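Local coordinates for 401aa long hypothetical glucose-1-phosphate thymidylyltransferase (PDB 2GGO), which is a bifunctional enzyme of UDP-N-acetylglucosamine and UDP-N-acetylgalactosamine synthesis that probably also makes dTDP-glucose from dTTP and glucose 1-phosphate, at residues Met1-Arg13 with Ile46-Lys58. Residues are numbered along the deposited sequence; the frame is centred on the assembly and turned at random.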
ATOM      1  N   MET A   1       9.815  -4.598  24.740  1.00 43.88           N
ATOM      2  CA  MET A   1       8.520  -4.865  24.068  1.00 43.81           C
ATOM      3  C   MET A   1       8.796  -5.726  22.836  1.00 43.17           C
ATOM      4  O   MET A   1       9.831  -5.592  22.204  1.00 43.24           O
ATOM      5  CB  MET A   1       7.893  -3.547  23.627  1.00 44.73           C
ATOM      6  CG  MET A   1       6.688  -3.113  24.379  1.00 46.56           C
ATOM      7  SD  MET A   1       5.249  -4.117  23.962  1.00 49.36           S
ATOM      8  CE  MET A   1       4.265  -3.767  25.402  1.00 47.38           C
ATOM      9  N   LYS A   2       7.883  -6.631  22.510  1.00 42.27           N
ATOM     10  CA  LYS A   2       7.953  -7.344  21.234  1.00 41.16           C
ATOM     11  C   LYS A   2       6.902  -6.766  20.310  1.00 39.47           C
ATOM     12  O   LYS A   2       5.835  -6.343  20.767  1.00 38.49           O
ATOM     13  CB  LYS A   2       7.688  -8.826  21.428  1.00 41.54           C
ATOM     14  CG  LYS A   2       8.913  -9.677  21.441  1.00 43.79           C
ATOM     15  CD  LYS A   2       8.529 -11.125  21.801  1.00 48.97           C
ATOM     16  CE  LYS A   2       9.239 -12.165  20.925  1.00 52.68           C
ATOM     17  NZ  LYS A   2      10.584 -12.593  21.454  1.00 54.80           N
ATOM     18  N   ALA A   3       7.225  -6.729  19.013  1.00 38.04           N
ATOM     19  CA  ALA A   3       6.287  -6.271  17.994  1.00 36.90           C
ATOM     20  C   ALA A   3       6.005  -7.427  17.041  1.00 36.03           C
ATOM     21  O   ALA A   3       6.893  -8.219  16.739  1.00 35.41           O
ATOM     22  CB  ALA A   3       6.851  -5.087  17.254  1.00 36.13           C
ATOM     23  N   PHE A   4       4.750  -7.548  16.608  1.00 36.56           N
ATOM     24  CA  PHE A   4       4.356  -8.510  15.575  1.00 36.18           C
ATOM     25  C   PHE A   4       3.685  -7.743  14.489  1.00 35.22           C
ATOM     26  O   PHE A   4       2.721  -7.023  14.751  1.00 35.21           O
ATOM     27  CB  PHE A   4       3.418  -9.599  16.114  1.00 37.25           C
ATOM     28  CG  PHE A   4       4.090 -10.532  17.103  1.00 39.20           C
ATOM     29  CD1 PHE A   4       4.576 -11.781  16.698  1.00 41.57           C
ATOM     30  CD2 PHE A   4       4.272 -10.141  18.437  1.00 40.32           C
ATOM     31  CE1 PHE A   4       5.223 -12.641  17.618  1.00 43.17           C
ATOM     32  CE2 PHE A   4       4.936 -10.982  19.364  1.00 42.94           C
ATOM     33  CZ  PHE A   4       5.411 -12.231  18.958  1.00 40.68           C
ATOM     34  N   ILE A   5       4.221  -7.868  13.275  1.00 34.74           N
ATOM     35  CA  ILE A   5       3.589  -7.309  12.059  1.00 33.52           C
ATOM     36  C   ILE A   5       2.836  -8.424  11.351  1.00 33.90           C
ATOM     37  O   ILE A   5       3.426  -9.436  11.007  1.00 34.13           O
ATOM     38  CB  ILE A   5       4.613  -6.672  11.116  1.00 33.20           C
ATOM     39  CG1 ILE A   5       5.352  -5.560  11.846  1.00 30.55           C
ATOM     40  CG2 ILE A   5       3.901  -6.078   9.846  1.00 31.68           C
ATOM     41  CD1 ILE A   5       6.691  -5.209  11.234  1.00 25.82           C
ATOM     42  N   LEU A   6       1.526  -8.259  11.196  1.00 34.80           N
ATOM     43  CA  LEU A   6       0.703  -9.263  10.553  1.00 34.80           C
ATOM     44  C   LEU A   6       0.653  -8.926   9.050  1.00 35.72           C
ATOM     45  O   LEU A   6      -0.002  -7.957   8.623  1.00 34.94           O
ATOM     46  CB  LEU A   6      -0.681  -9.311  11.195  1.00 34.89           C
ATOM     47  CG  LEU A   6      -0.743  -9.413  12.735  1.00 34.72           C
ATOM     48  CD1 LEU A   6      -2.167  -9.490  13.280  1.00 34.78           C
ATOM     49  CD2 LEU A   6       0.047 -10.553  13.190  1.00 32.44           C
ATOM     50  N   ALA A   7       1.408  -9.720   8.289  1.00 36.38           N
ATOM     51  CA  ALA A   7       1.624  -9.546   6.853  1.00 37.83           C
ATOM     52  C   ALA A   7       1.309 -10.839   6.092  1.00 39.02           C
ATOM     53  O   ALA A   7       2.035 -11.221   5.171  1.00 39.44           O
ATOM     54  CB  ALA A   7       3.052  -9.134   6.606  1.00 37.16           C
ATOM     55  N   ALA A   8       0.226 -11.500   6.475  1.00 41.35           N
ATOM     56  CA  ALA A   8      -0.054 -12.867   5.970  1.00 44.43           C
ATOM     57  C   ALA A   8      -1.156 -13.073   4.918  1.00 46.21           C
ATOM     58  O   ALA A   8      -1.202 -14.162   4.327  1.00 47.65           O
ATOM     59  CB  ALA A   8      -0.261 -13.828   7.116  1.00 44.07           C
ATOM     60  N   GLY A   9      -2.033 -12.083   4.679  1.00 48.06           N
ATOM     61  CA  GLY A   9      -2.824 -12.019   3.394  1.00 49.81           C
ATOM     62  C   GLY A   9      -1.998 -12.390   2.133  1.00 50.87           C
ATOM     63  O   GLY A   9      -0.751 -12.333   2.178  1.00 50.95           O
ATOM     64  N   SER A  10      -2.614 -12.669   0.964  1.00 51.83           N
ATOM     65  CA  SER A  10      -3.805 -11.993   0.402  1.00 51.93           C
ATOM     66  C   SER A  10      -3.872 -10.473   0.726  1.00 51.16           C
ATOM     67  O   SER A  10      -4.483 -10.036   1.721  1.00 51.94           O
ATOM     68  CB  SER A  10      -5.126 -12.739   0.678  1.00 52.29           C
ATOM     69  OG  SER A  10      -6.013 -12.577  -0.430  1.00 53.34           O
ATOM     70  N   GLY A  11      -3.257  -9.662  -0.134  1.00 49.89           N
ATOM     71  CA  GLY A  11      -2.749 -10.105  -1.407  1.00 47.48           C
ATOM     72  C   GLY A  11      -3.781  -9.615  -2.402  1.00 45.93           C
ATOM     73  O   GLY A  11      -3.568  -8.612  -3.087  1.00 45.35           O
ATOM     74  N   GLU A  12      -4.921 -10.295  -2.410  1.00 44.34           N
ATOM     75  CA  GLU A  12      -5.891 -10.236  -3.489  1.00 43.55           C
ATOM     76  C   GLU A  12      -6.415  -8.867  -3.863  1.00 42.03           C
ATOM     77  O   GLU A  12      -6.511  -8.536  -5.040  1.00 41.81           O
ATOM     78  CB  GLU A  12      -7.068 -11.105  -3.163  1.00 43.89           C
ATOM     79  CG  GLU A  12      -6.881 -12.485  -3.602  1.00 48.94           C
ATOM     80  CD  GLU A  12      -8.187 -13.199  -3.612  1.00 56.97           C
ATOM     81  OE1 GLU A  12      -8.960 -13.048  -4.599  1.00 58.71           O
ATOM     82  OE2 GLU A  12      -8.443 -13.893  -2.604  1.00 60.77           O
ATOM     83  N   ARG A  13      -6.784  -8.085  -2.875  1.00 40.63           N
ATOM     84  CA  ARG A  13      -7.303  -6.773  -3.150  1.00 39.82           C
ATOM     85  C   ARG A  13      -6.288  -5.875  -3.805  1.00 37.05           C
ATOM     86  O   ARG A  13      -6.661  -4.895  -4.441  1.00 37.02           O
ATOM     87  CB  ARG A  13      -7.818  -6.125  -1.875  1.00 41.50           C
ATOM     88  CG  ARG A  13      -9.251  -6.563  -1.510  1.00 46.02           C
ATOM     89  CD  ARG A  13      -9.571  -6.127  -0.072  1.00 54.58           C
ATOM     90  NE  ARG A  13      -8.615  -6.726   0.883  1.00 60.92           N
ATOM     91  CZ  ARG A  13      -7.750  -6.058   1.654  1.00 62.20           C
ATOM     92  NH1 ARG A  13      -7.703  -4.730   1.638  1.00 62.48           N
ATOM     93  NH2 ARG A  13      -6.947  -6.733   2.473  1.00 63.37           N
ATOM     94  N   ILE A  46      11.583  -0.453  19.885  1.00 25.68           N
ATOM     95  CA  ILE A  46      11.182  -1.846  19.719  1.00 27.90           C
ATOM     96  C   ILE A  46      12.101  -2.441  18.683  1.00 29.69           C
ATOM     97  O   ILE A  46      12.216  -1.889  17.562  1.00 29.36           O
ATOM     98  CB  ILE A  46       9.719  -2.002  19.279  1.00 27.09           C
ATOM     99  CG1 ILE A  46       8.809  -1.394  20.311  1.00 24.39           C
ATOM    100  CG2 ILE A  46       9.352  -3.507  19.109  1.00 25.70           C
ATOM    101  CD1 ILE A  46       7.366  -1.629  20.035  1.00 32.94           C
ATOM    102  N   ARG A  47      12.759  -3.537  19.055  1.00 31.60           N
ATOM    103  CA  ARG A  47      13.807  -4.141  18.209  1.00 32.19           C
ATOM    104  C   ARG A  47      13.518  -5.581  17.892  1.00 33.89           C
ATOM    105  O   ARG A  47      13.927  -6.122  16.842  1.00 33.89           O
ATOM    106  CB  ARG A  47      15.127  -4.093  18.922  1.00 33.08           C
ATOM    107  CG  ARG A  47      15.548  -2.723  19.297  1.00 33.74           C
ATOM    108  CD  ARG A  47      15.838  -1.825  18.153  1.00 32.96           C
ATOM    109  NE  ARG A  47      16.856  -2.357  17.268  1.00 30.70           N
ATOM    110  CZ  ARG A  47      17.543  -1.613  16.403  1.00 35.52           C
ATOM    111  NH1 ARG A  47      17.384  -0.279  16.356  1.00 34.85           N
ATOM    112  NH2 ARG A  47      18.428  -2.203  15.595  1.00 37.35           N
ATOM    113  N   ASP A  48      12.779  -6.193  18.809  1.00 34.64           N
ATOM    114  CA  ASP A  48      12.378  -7.565  18.640  1.00 35.35           C
ATOM    115  C   ASP A  48      11.114  -7.624  17.815  1.00 34.41           C
ATOM    116  O   ASP A  48       9.981  -7.662  18.364  1.00 34.19           O
ATOM    117  CB  ASP A  48      12.167  -8.227  19.984  1.00 37.00           C
ATOM    118  CG  ASP A  48      11.994  -9.708  19.859  1.00 39.43           C
ATOM    119  OD1 ASP A  48      11.871 -10.210  18.718  1.00 43.89           O
ATOM    120  OD2 ASP A  48      11.976 -10.373  20.905  1.00 43.81           O
ATOM    121  N   ILE A  49      11.323  -7.625  16.498  1.00 33.58           N
ATOM    122  CA  ILE A  49      10.204  -7.527  15.555  1.00 32.09           C
ATOM    123  C   ILE A  49      10.062  -8.837  14.828  1.00 32.15           C
ATOM    124  O   ILE A  49      11.029  -9.371  14.352  1.00 31.61           O
ATOM    125  CB  ILE A  49      10.364  -6.340  14.561  1.00 32.07           C
ATOM    126  CG1 ILE A  49      10.673  -5.048  15.333  1.00 29.82           C
ATOM    127  CG2 ILE A  49       9.114  -6.248  13.670  1.00 29.16           C
ATOM    128  CD1 ILE A  49      11.363  -3.892  14.529  1.00 31.22           C
ATOM    129  N   THR A  50       8.837  -9.327  14.763  1.00 32.52           N
ATOM    130  CA  THR A  50       8.512 -10.549  14.082  1.00 34.09           C
ATOM    131  C   THR A  50       7.433 -10.276  13.031  1.00 34.34           C
ATOM    132  O   THR A  50       6.398  -9.643  13.331  1.00 34.27           O
ATOM    133  CB  THR A  50       7.947 -11.570  15.064  1.00 34.68           C
ATOM    134  OG1 THR A  50       8.917 -11.815  16.075  1.00 35.95           O
ATOM    135  CG2 THR A  50       7.625 -12.892  14.358  1.00 34.81           C
ATOM    136  N   VAL A  51       7.643 -10.782  11.817  1.00 34.79           N
ATOM    137  CA  VAL A  51       6.572 -10.770  10.809  1.00 34.76           C
ATOM    138  C   VAL A  51       5.876 -12.129  10.671  1.00 35.04           C
ATOM    139  O   VAL A  51       6.513 -13.130  10.407  1.00 35.33           O
ATOM    140  CB  VAL A  51       7.090 -10.312   9.427  1.00 35.01           C
ATOM    141  CG1 VAL A  51       5.932  -9.849   8.570  1.00 33.20           C
ATOM    142  CG2 VAL A  51       8.077  -9.211   9.599  1.00 33.73           C
ATOM    143  N   ILE A  52       4.569 -12.164  10.851  1.00 36.02           N
ATOM    144  CA  ILE A  52       3.811 -13.363  10.498  1.00 37.92           C
ATOM    145  C   ILE A  52       3.426 -13.258   9.013  1.00 38.60           C
ATOM    146  O   ILE A  52       2.833 -12.281   8.566  1.00 37.98           O
ATOM    147  CB  ILE A  52       2.594 -13.544  11.399  1.00 38.36           C
ATOM    148  CG1 ILE A  52       3.095 -13.736  12.844  1.00 40.57           C
ATOM    149  CG2 ILE A  52       1.748 -14.755  10.952  1.00 39.39           C
ATOM    150  CD1 ILE A  52       2.315 -12.960  13.889  1.00 39.37           C
ATOM    151  N   VAL A  53       3.840 -14.259   8.261  1.00 39.21           N
ATOM    152  CA  VAL A  53       3.705 -14.270   6.822  1.00 40.53           C
ATOM    153  C   VAL A  53       3.042 -15.587   6.385  1.00 42.69           C
ATOM    154  O   VAL A  53       2.771 -16.465   7.213  1.00 43.11           O
ATOM    155  CB  VAL A  53       5.083 -14.066   6.132  1.00 39.69           C
ATOM    156  CG1 VAL A  53       5.767 -12.865   6.698  1.00 38.80           C
ATOM    157  CG2 VAL A  53       6.001 -15.291   6.268  1.00 38.75           C
ATOM    158  N   SER A  54       2.743 -15.722   5.097  1.00 44.20           N
ATOM    159  CA  SER A  54       2.288 -16.999   4.590  1.00 45.17           C
ATOM    160  C   SER A  54       3.512 -17.796   4.151  1.00 46.17           C
ATOM    161  O   SER A  54       4.563 -17.214   3.853  1.00 45.69           O
ATOM    162  CB  SER A  54       1.306 -16.781   3.444  1.00 45.49           C
ATOM    163  OG  SER A  54       1.961 -16.161   2.348  1.00 45.05           O
ATOM    164  N   SER A  55       3.387 -19.125   4.129  1.00 48.01           N
ATOM    165  CA  SER A  55       4.494 -20.029   3.710  1.00 49.90           C
ATOM    166  C   SER A  55       4.984 -19.729   2.303  1.00 50.86           C
ATOM    167  O   SER A  55       6.202 -19.662   2.062  1.00 50.50           O
ATOM    168  CB  SER A  55       4.047 -21.479   3.811  1.00 49.97           C
ATOM    169  OG  SER A  55       3.120 -21.611   4.891  1.00 51.46           O
ATOM    170  N   LYS A  56       4.024 -19.519   1.390  1.00 52.55           N
ATOM    171  CA  LYS A  56       4.312 -18.969   0.042  1.00 54.47           C
ATOM    172  C   LYS A  56       5.318 -17.834   0.101  1.00 54.87           C
ATOM    173  O   LYS A  56       6.258 -17.810  -0.703  1.00 55.47           O
ATOM    174  CB  LYS A  56       3.044 -18.495  -0.710  1.00 54.33           C
ATOM    175  CG  LYS A  56       1.809 -18.175   0.184  1.00 56.24           C
ATOM    176  CD  LYS A  56       0.572 -17.555  -0.554  1.00 56.47           C
ATOM    177  CE  LYS A  56       0.575 -15.997  -0.600  1.00 57.50           C
ATOM    178  NZ  LYS A  56      -0.139 -15.335   0.558  1.00 57.92           N
ATOM    179  N   ASN A  57       5.130 -16.910   1.058  1.00 55.63           N
ATOM    180  CA  ASN A  57       5.908 -15.653   1.111  1.00 55.81           C
ATOM    181  C   ASN A  57       7.137 -15.663   2.038  1.00 55.49           C
ATOM    182  O   ASN A  57       7.923 -14.719   2.051  1.00 55.57           O
ATOM    183  CB  ASN A  57       4.987 -14.450   1.402  1.00 55.96           C
ATOM    184  CG  ASN A  57       3.912 -14.241   0.325  1.00 56.76           C
ATOM    185  OD1 ASN A  57       4.015 -14.756  -0.792  1.00 58.69           O
ATOM    186  ND2 ASN A  57       2.865 -13.483   0.667  1.00 57.33           N
ATOM    187  N   LYS A  58       7.300 -16.747   2.783  1.00 55.63           N
ATOM    188  CA  LYS A  58       8.410 -16.924   3.741  1.00 55.89           C
ATOM    189  C   LYS A  58       9.806 -16.607   3.194  1.00 55.26           C
ATOM    190  O   LYS A  58      10.627 -16.001   3.875  1.00 54.63           O
ATOM    191  CB  LYS A  58       8.367 -18.365   4.285  1.00 56.34           C
ATOM    192  CG  LYS A  58       9.630 -18.864   4.974  1.00 58.55           C
ATOM    193  CD  LYS A  58       9.855 -20.393   4.711  1.00 63.59           C
ATOM    194  CE  LYS A  58       9.924 -20.800   3.184  1.00 64.45           C
ATOM    195  NZ  LYS A  58      11.273 -20.694   2.501  1.00 62.88           N
TER
HETATM  196  O   HOH W   1      12.438  -4.732  21.248  1.00 46.57           O
HETATM  197  O   HOH W   2       8.480 -10.270  18.210  1.00 47.29           O
HETATM  198  O   HOH W   3       2.614 -13.103   3.479  1.00 35.29           O
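Strands 2-6 and 48-53 are parallel neighbours in the central mixed sheet of the nucleotidyltransferase domain, a GT-A, Rossmann-like fold; helix 33-43 makes the crossover between them, a beta-alpha-beta unit. In the first strand the odd residues from Ala-3 on bond to strand 48-53, the even ones to strand 92-97 on the other edge. Ala-3 N gives a nearly straight bond (174°) to Asp-48 O and Thr-50 N returns to Ala-3 O; Ile-5 N reaches Thr-50 O at 2.8 Å, and Ile-5 O receives Ile-52 N at 3.0 Å. Ala-7 N, bonded to Ile-52 O, carries the pairing to the start of the segment Ala-8 to Arg-13, which probably binds the nucleoside triphosphate.

Lys-2 and Asp-48 close the N-terminal end with a salt bridge. The carboxylate, anti to its own backbone N (chi1 -170°), lies on the same face of the sheet as the Lys-2 chain, and the bent lysine chain curls over it until NZ meets OD2 on the syn side, 2.7 Å away and 26° out of plane. A methionine here would probably leave that carboxylate without its positive mate.

Further along the same face, Phe-4 CD1 lies 3.8 Å from both Thr-50 CB and Ile-52 CD1, which meet the ring obliquely. Ile-52 CD1 also presses on Leu-6 CD2 at a tight 3.4 Å. On the opposite face, where Ala-3 and Ile-5 pack on helix 33-43, Ile-5 CD1 rests on Ile-49 CG2 at 3.6 Å; farther on, Ala-7 CB touches Val-51 CG1. Beyond the last direct bond, where the chains part, a water bridge takes over: one water donates to Ala-7 O at 2.6 Å and accepts from Ser-54 N and Asn-57 ND2.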